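Local coordinates for protein type ii site-specific deoxyribonuclease (Klebsiella pneumoniae, PDB 6EKR) that probably cuts double-stranded DNA at a specific sequence, as a type IIP restriction endonuclease with a PD-(D/E)xK nuclease fold, at residues 254-268 against 280-292. The protein carries 2 engineered substitutions. Sequence-based numbering, arbitrary orientation.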
loop_
_atom_site.group_PDB
_atom_site.type_symbol
_atom_site.label_atom_id
_atom_site.label_comp_id
_atom_site.label_asym_id
_atom_site.label_seq_id
_atom_site.Cartn_x
_atom_site.Cartn_y
_atom_site.Cartn_z
ATOM N N GLN A 254 4.580 15.960 0.140
ATOM C CA GLN A 254 4.088 17.344 0.261
ATOM C C GLN A 254 4.555 18.262 -0.854
ATOM O O GLN A 254 3.785 19.085 -1.365
ATOM C CB GLN A 254 4.515 17.981 1.580
ATOM C CG GLN A 254 3.483 17.934 2.662
ATOM C CD GLN A 254 2.210 18.618 2.269
ATOM O OE1 GLN A 254 1.291 17.985 1.760
ATOM N NE2 GLN A 254 2.144 19.912 2.493
ATOM N N LYS A 255 5.829 18.134 -1.210
ATOM C CA LYS A 255 6.433 19.047 -2.150
ATOM C C LYS A 255 6.108 18.668 -3.584
ATOM O O LYS A 255 5.639 19.506 -4.346
ATOM C CB LYS A 255 7.942 19.127 -1.933
ATOM C CG LYS A 255 8.591 20.264 -2.705
ATOM C CD LYS A 255 9.924 20.697 -2.084
ATOM C CE LYS A 255 10.387 22.034 -2.667
ATOM N NZ LYS A 255 11.687 22.471 -2.088
ATOM N N TYR A 256 6.328 17.409 -3.946
ATOM C CA TYR A 256 6.298 17.026 -5.351
ATOM C C TYR A 256 5.071 16.209 -5.786
ATOM O O TYR A 256 4.761 16.152 -6.974
ATOM C CB TYR A 256 7.610 16.332 -5.735
ATOM C CG TYR A 256 8.852 17.067 -5.253
ATOM C CD1 TYR A 256 9.298 18.240 -5.882
ATOM C CD2 TYR A 256 9.580 16.591 -4.168
ATOM C CE1 TYR A 256 10.443 18.921 -5.432
ATOM C CE2 TYR A 256 10.718 17.253 -3.706
ATOM C CZ TYR A 256 11.151 18.418 -4.335
ATOM O OH TYR A 256 12.287 19.055 -3.847
ATOM N N LEU A 257 4.364 15.590 -4.844
ATOM C CA LEU A 257 3.165 14.825 -5.197
ATOM C C LEU A 257 1.877 15.624 -5.031
ATOM O O LEU A 257 1.068 15.709 -5.964
ATOM C CB LEU A 257 3.080 13.515 -4.409
ATOM C CG LEU A 257 1.876 12.592 -4.644
ATOM C CD1 LEU A 257 1.769 12.169 -6.098
ATOM C CD2 LEU A 257 1.988 11.371 -3.761
ATOM N N SER A 258 1.683 16.202 -3.847
ATOM C CA SER A 258 0.469 16.943 -3.544
ATOM C C SER A 258 0.565 17.602 -2.180
ATOM O O SER A 258 1.358 17.185 -1.345
ATOM C CB SER A 258 -0.732 16.002 -3.563
ATOM O OG SER A 258 -1.921 16.712 -3.868
ATOM N N SER A 259 -0.261 18.613 -1.939
ATOM C CA SER A 259 -0.267 19.271 -0.643
ATOM C C SER A 259 -1.537 18.983 0.156
ATOM O O SER A 259 -2.646 19.167 -0.337
ATOM C CB SER A 259 -0.065 20.772 -0.812
ATOM O OG SER A 259 -0.924 21.248 -1.826
ATOM N N LEU A 260 -1.358 18.515 1.388
ATOM C CA LEU A 260 -2.459 18.347 2.334
ATOM C C LEU A 260 -2.447 19.493 3.333
ATOM O O LEU A 260 -1.388 20.059 3.636
ATOM C CB LEU A 260 -2.367 17.017 3.088
ATOM C CG LEU A 260 -2.099 15.725 2.328
ATOM C CD1 LEU A 260 -2.118 14.584 3.308
ATOM C CD2 LEU A 260 -3.101 15.498 1.206
ATOM N N SER A 261 -3.626 19.815 3.854
ATOM C CA SER A 261 -3.788 20.942 4.745
ATOM C C SER A 261 -3.222 20.665 6.124
ATOM O O SER A 261 -2.771 21.583 6.813
ATOM C CB SER A 261 -5.251 21.305 4.843
ATOM O OG SER A 261 -5.723 21.676 3.566
ATOM N N GLY A 262 -3.233 19.401 6.527
ATOM C CA GLY A 262 -2.744 19.048 7.845
ATOM C C GLY A 262 -2.695 17.566 8.117
ATOM O O GLY A 262 -3.325 16.770 7.417
HETATM N N MSE A 263 -1.921 17.228 9.148
HETATM C CA MSE A 263 -1.777 15.884 9.680
HETATM C C MSE A 263 -2.083 15.910 11.168
HETATM O O MSE A 263 -1.518 16.714 11.917
HETATM C CB MSE A 263 -0.348 15.405 9.484
HETATM C CG MSE A 263 -0.132 14.540 8.252
HETATM SE SE MSE A 263 1.775 14.098 8.057
HETATM C CE MSE A 263 2.276 14.017 9.951
ATOM N N TYR A 264 -2.972 15.031 11.611
ATOM C CA TYR A 264 -3.431 15.090 12.992
ATOM C C TYR A 264 -3.295 13.747 13.696
ATOM O O TYR A 264 -3.587 12.695 13.120
ATOM C CB TYR A 264 -4.867 15.626 13.042
ATOM C CG TYR A 264 -5.036 16.973 12.347
ATOM C CD1 TYR A 264 -4.996 18.160 13.068
ATOM C CD2 TYR A 264 -5.215 17.055 10.967
ATOM C CE1 TYR A 264 -5.137 19.386 12.443
ATOM C CE2 TYR A 264 -5.353 18.278 10.335
ATOM C CZ TYR A 264 -5.316 19.438 11.082
ATOM O OH TYR A 264 -5.457 20.653 10.464
ATOM N N TYR A 265 -2.826 13.794 14.939
ATOM C CA TYR A 265 -2.657 12.602 15.750
ATOM C C TYR A 265 -3.131 12.841 17.166
ATOM O O TYR A 265 -3.011 13.937 17.692
ATOM C CB TYR A 265 -1.190 12.194 15.823
ATOM C CG TYR A 265 -0.586 11.667 14.544
ATOM C CD1 TYR A 265 -0.612 10.304 14.244
ATOM C CD2 TYR A 265 0.044 12.530 13.650
ATOM C CE1 TYR A 265 -0.044 9.821 13.069
ATOM C CE2 TYR A 265 0.617 12.061 12.476
ATOM C CZ TYR A 265 0.574 10.712 12.188
ATOM O OH TYR A 265 1.149 10.268 11.024
ATOM N N CYS A 266 -3.668 11.801 17.782
ATOM C CA CYS A 266 -3.910 11.814 19.203
ATOM C C CYS A 266 -2.566 11.722 19.877
ATOM O O CYS A 266 -2.277 12.447 20.828
ATOM C CB CYS A 266 -4.748 10.609 19.601
ATOM S SG CYS A 266 -6.479 10.862 19.399
ATOM N N ASP A 267 -1.749 10.817 19.354
ATOM C CA ASP A 267 -0.441 10.532 19.883
ATOM C C ASP A 267 0.537 10.842 18.765
ATOM O O ASP A 267 0.877 9.974 17.973
ATOM C CB ASP A 267 -0.394 9.062 20.307
ATOM C CG ASP A 267 0.966 8.621 20.815
ATOM O OD1 ASP A 267 1.899 9.446 20.935
ATOM O OD2 ASP A 267 1.093 7.415 21.104
ATOM N N ILE A 268 0.963 12.100 18.697
ATOM C CA ILE A 268 1.882 12.554 17.660
ATOM C C ILE A 268 3.250 11.934 17.888
ATOM O O ILE A 268 3.816 12.079 18.979
ATOM C CB ILE A 268 2.035 14.079 17.630
ATOM C CG1 ILE A 268 0.691 14.753 17.363
ATOM C CG2 ILE A 268 3.001 14.470 16.536
ATOM C CD1 ILE A 268 0.595 16.178 17.874
ATOM N N ILE A 280 6.597 22.584 6.278
ATOM C CA ILE A 280 5.889 22.402 5.016
ATOM C C ILE A 280 4.497 21.770 5.159
ATOM O O ILE A 280 3.710 21.826 4.218
ATOM C CB ILE A 280 6.743 21.611 4.004
ATOM C CG1 ILE A 280 6.993 20.182 4.503
ATOM C CG2 ILE A 280 8.061 22.347 3.725
ATOM C CD1 ILE A 280 7.450 19.232 3.408
ATOM N N ILE A 281 4.204 21.177 6.321
ATOM C CA ILE A 281 2.851 20.674 6.633
ATOM C C ILE A 281 2.510 20.749 8.129
ATOM O O ILE A 281 3.276 20.282 8.972
ATOM C CB ILE A 281 2.579 19.237 6.069
ATOM C CG1 ILE A 281 1.139 18.806 6.335
ATOM C CG2 ILE A 281 3.540 18.208 6.640
ATOM C CD1 ILE A 281 0.650 17.686 5.432
ATOM N N PRO A 282 1.362 21.359 8.461
ATOM C CA PRO A 282 0.875 21.325 9.838
ATOM C C PRO A 282 0.756 19.894 10.386
ATOM O O PRO A 282 0.224 19.002 9.720
ATOM C CB PRO A 282 -0.511 21.984 9.731
ATOM C CG PRO A 282 -0.419 22.860 8.525
ATOM C CD PRO A 282 0.466 22.134 7.576
ATOM N N VAL A 283 1.281 19.690 11.587
ATOM C CA VAL A 283 1.218 18.409 12.280
ATOM C C VAL A 283 0.632 18.742 13.631
ATOM O O VAL A 283 1.358 19.113 14.557
ATOM C CB VAL A 283 2.620 17.769 12.473
ATOM C CG1 VAL A 283 2.508 16.384 13.093
ATOM C CG2 VAL A 283 3.381 17.715 11.165
ATOM N N ARG A 284 -0.686 18.642 13.736
ATOM C CA ARG A 284 -1.375 19.097 14.938
ATOM C C ARG A 284 -2.068 17.932 15.659
ATOM O O ARG A 284 -1.676 16.788 15.500
ATOM C CB ARG A 284 -2.341 20.257 14.613
ATOM C CG ARG A 284 -1.753 21.414 13.787
ATOM C CD ARG A 284 -2.432 22.725 14.160
ATOM N NE ARG A 284 -2.099 23.842 13.269
ATOM C CZ ARG A 284 -2.827 24.209 12.212
ATOM N NH1 ARG A 284 -3.935 23.551 11.900
ATOM N NH2 ARG A 284 -2.453 25.233 11.454
ATOM N N THR A 285 -3.102 18.228 16.438
ATOM C CA THR A 285 -3.685 17.275 17.380
ATOM C C THR A 285 -5.118 16.954 16.960
ATOM O O THR A 285 -5.684 17.673 16.129
ATOM C CB THR A 285 -3.624 17.881 18.800
ATOM O OG1 THR A 285 -2.264 17.896 19.240
ATOM C CG2 THR A 285 -4.381 17.078 19.777
HETATM N N MSE A 286 -5.707 15.880 17.495
HETATM C CA MSE A 286 -7.101 15.551 17.158
HETATM C C MSE A 286 -8.085 16.554 17.751
HETATM O O MSE A 286 -9.150 16.791 17.181
HETATM C CB MSE A 286 -7.478 14.115 17.539
HETATM C CG MSE A 286 -7.072 13.052 16.514
HETATM SE SE MSE A 286 -7.566 13.472 14.665
HETATM C CE MSE A 286 -9.508 13.510 14.871
ATOM N N GLY A 287 -7.719 17.142 18.891
ATOM C CA GLY A 287 -8.405 18.321 19.420
ATOM C C GLY A 287 -8.215 19.547 18.530
ATOM O O GLY A 287 -9.169 20.297 18.295
ATOM N N ASP A 288 -6.993 19.759 18.033
ATOM C CA ASP A 288 -6.734 20.841 17.076
ATOM C C ASP A 288 -7.467 20.604 15.760
ATOM O O ASP A 288 -7.868 21.559 15.075
ATOM C CB ASP A 288 -5.234 20.992 16.793
ATOM C CG ASP A 288 -4.438 21.475 18.006
ATOM O OD1 ASP A 288 -5.032 22.090 18.936
ATOM O OD2 ASP A 288 -3.206 21.237 18.016
ATOM N N PHE A 289 -7.622 19.324 15.413
ATOM C CA PHE A 289 -8.347 18.903 14.221
ATOM C C PHE A 289 -9.741 19.494 14.157
ATOM O O PHE A 289 -10.142 20.002 13.118
ATOM C CB PHE A 289 -8.441 17.374 14.150
ATOM C CG PHE A 289 -9.279 16.867 12.996
ATOM C CD1 PHE A 289 -8.727 16.727 11.726
ATOM C CD2 PHE A 289 -10.616 16.541 13.183
ATOM C CE1 PHE A 289 -9.494 16.270 10.664
ATOM C CE2 PHE A 289 -11.386 16.092 12.126
ATOM C CZ PHE A 289 -10.823 15.955 10.864
ATOM N N LEU A 290 -10.476 19.415 15.262
ATOM C CA LEU A 290 -11.867 19.850 15.282
ATOM C C LEU A 290 -11.945 21.323 15.006
ATOM O O LEU A 290 -12.708 21.747 14.142
ATOM C CB LEU A 290 -12.546 19.512 16.603
ATOM C CG LEU A 290 -12.549 18.031 16.969
ATOM C CD1 LEU A 290 -12.861 17.851 18.437
ATOM C CD2 LEU A 290 -13.542 17.284 16.094
ATOM N N PHE A 291 -11.132 22.100 15.719
ATOM C CA PHE A 291 -11.095 23.544 15.509
ATOM C C PHE A 291 -10.649 23.885 14.083
ATOM O O PHE A 291 -11.281 24.701 13.425
ATOM C CB PHE A 291 -10.228 24.270 16.557
ATOM C CG PHE A 291 -9.968 25.717 16.217
ATOM C CD1 PHE A 291 -10.940 26.685 16.447
ATOM C CD2 PHE A 291 -8.764 26.101 15.622
ATOM C CE1 PHE A 291 -10.710 28.019 16.101
ATOM C CE2 PHE A 291 -8.522 27.431 15.274
ATOM C CZ PHE A 291 -9.493 28.391 15.512
ATOM N N ASP A 292 -9.576 23.264 13.603
ATOM C CA ASP A 292 -9.127 23.530 12.245
ATOM C C ASP A 292 -10.218 23.264 11.206
ATOM O O ASP A 292 -10.417 24.066 10.288
ATOM C CB ASP A 292 -7.866 22.736 11.925
ATOM C CG ASP A 292 -6.657 23.246 12.675
ATOM O OD1 ASP A 292 -6.511 24.478 12.800
ATOM O OD2 ASP A 292 -5.843 22.424 13.131
#
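Met263 and Tyr264 pair with Val283 and Arg284 as neighbouring parallel strands, 262-265 and 283-285, whose axes approach to 4.6 Å at 41°. Met263 uses both its backbone N and its backbone O: the N donates to Pro282 O (2.8 Å), and the O accepts Arg284 N. Tyr265 N continues the pattern with a longer bond to Arg284 O.

Tyr264 makes the largest single contribution to the side-chain contact. Its CG stands beside the backbone N (chi1 -55°), which lays the ring alongside Arg284 and against the first turns of helix 286-298. There Phe289 turns its edge to the tyrosine face in a T-shaped pair, centroids 5.2 Å apart and planes at 79°, with Phe289 CD1 offset toward the rim. Tyr264 OH donates to Asp292 OD2 (3.2 Å), reaching it from above the carboxylate plane, and the selenium of Met286, a selenomethionine like Met263, packs against Tyr264 CB. On the other face of the sheet the methyl CE of Met263 lies 3.9 Å from Val283 CG1, which also meets Ile268 CG2.

Before the strands, the amide of Gln254 ties its own following loop to the start of 280-292: NE2 donates to Ile280 O (3.0 Å), while OE1 takes Leu260 N on an in-plane lone pair (2.7 Å). Ile281 CD1 packs against Gln254 CD and Leu260 CB.

The pair belongs to a beta-alpha-beta unit with helix 275-278 in the connection. Strand 262-265 separates 222-227 from 283-285, the outermost strand of the mixed sheet within this chain, and helix 101-125 packs against Cys266, Thr285 and Leu290.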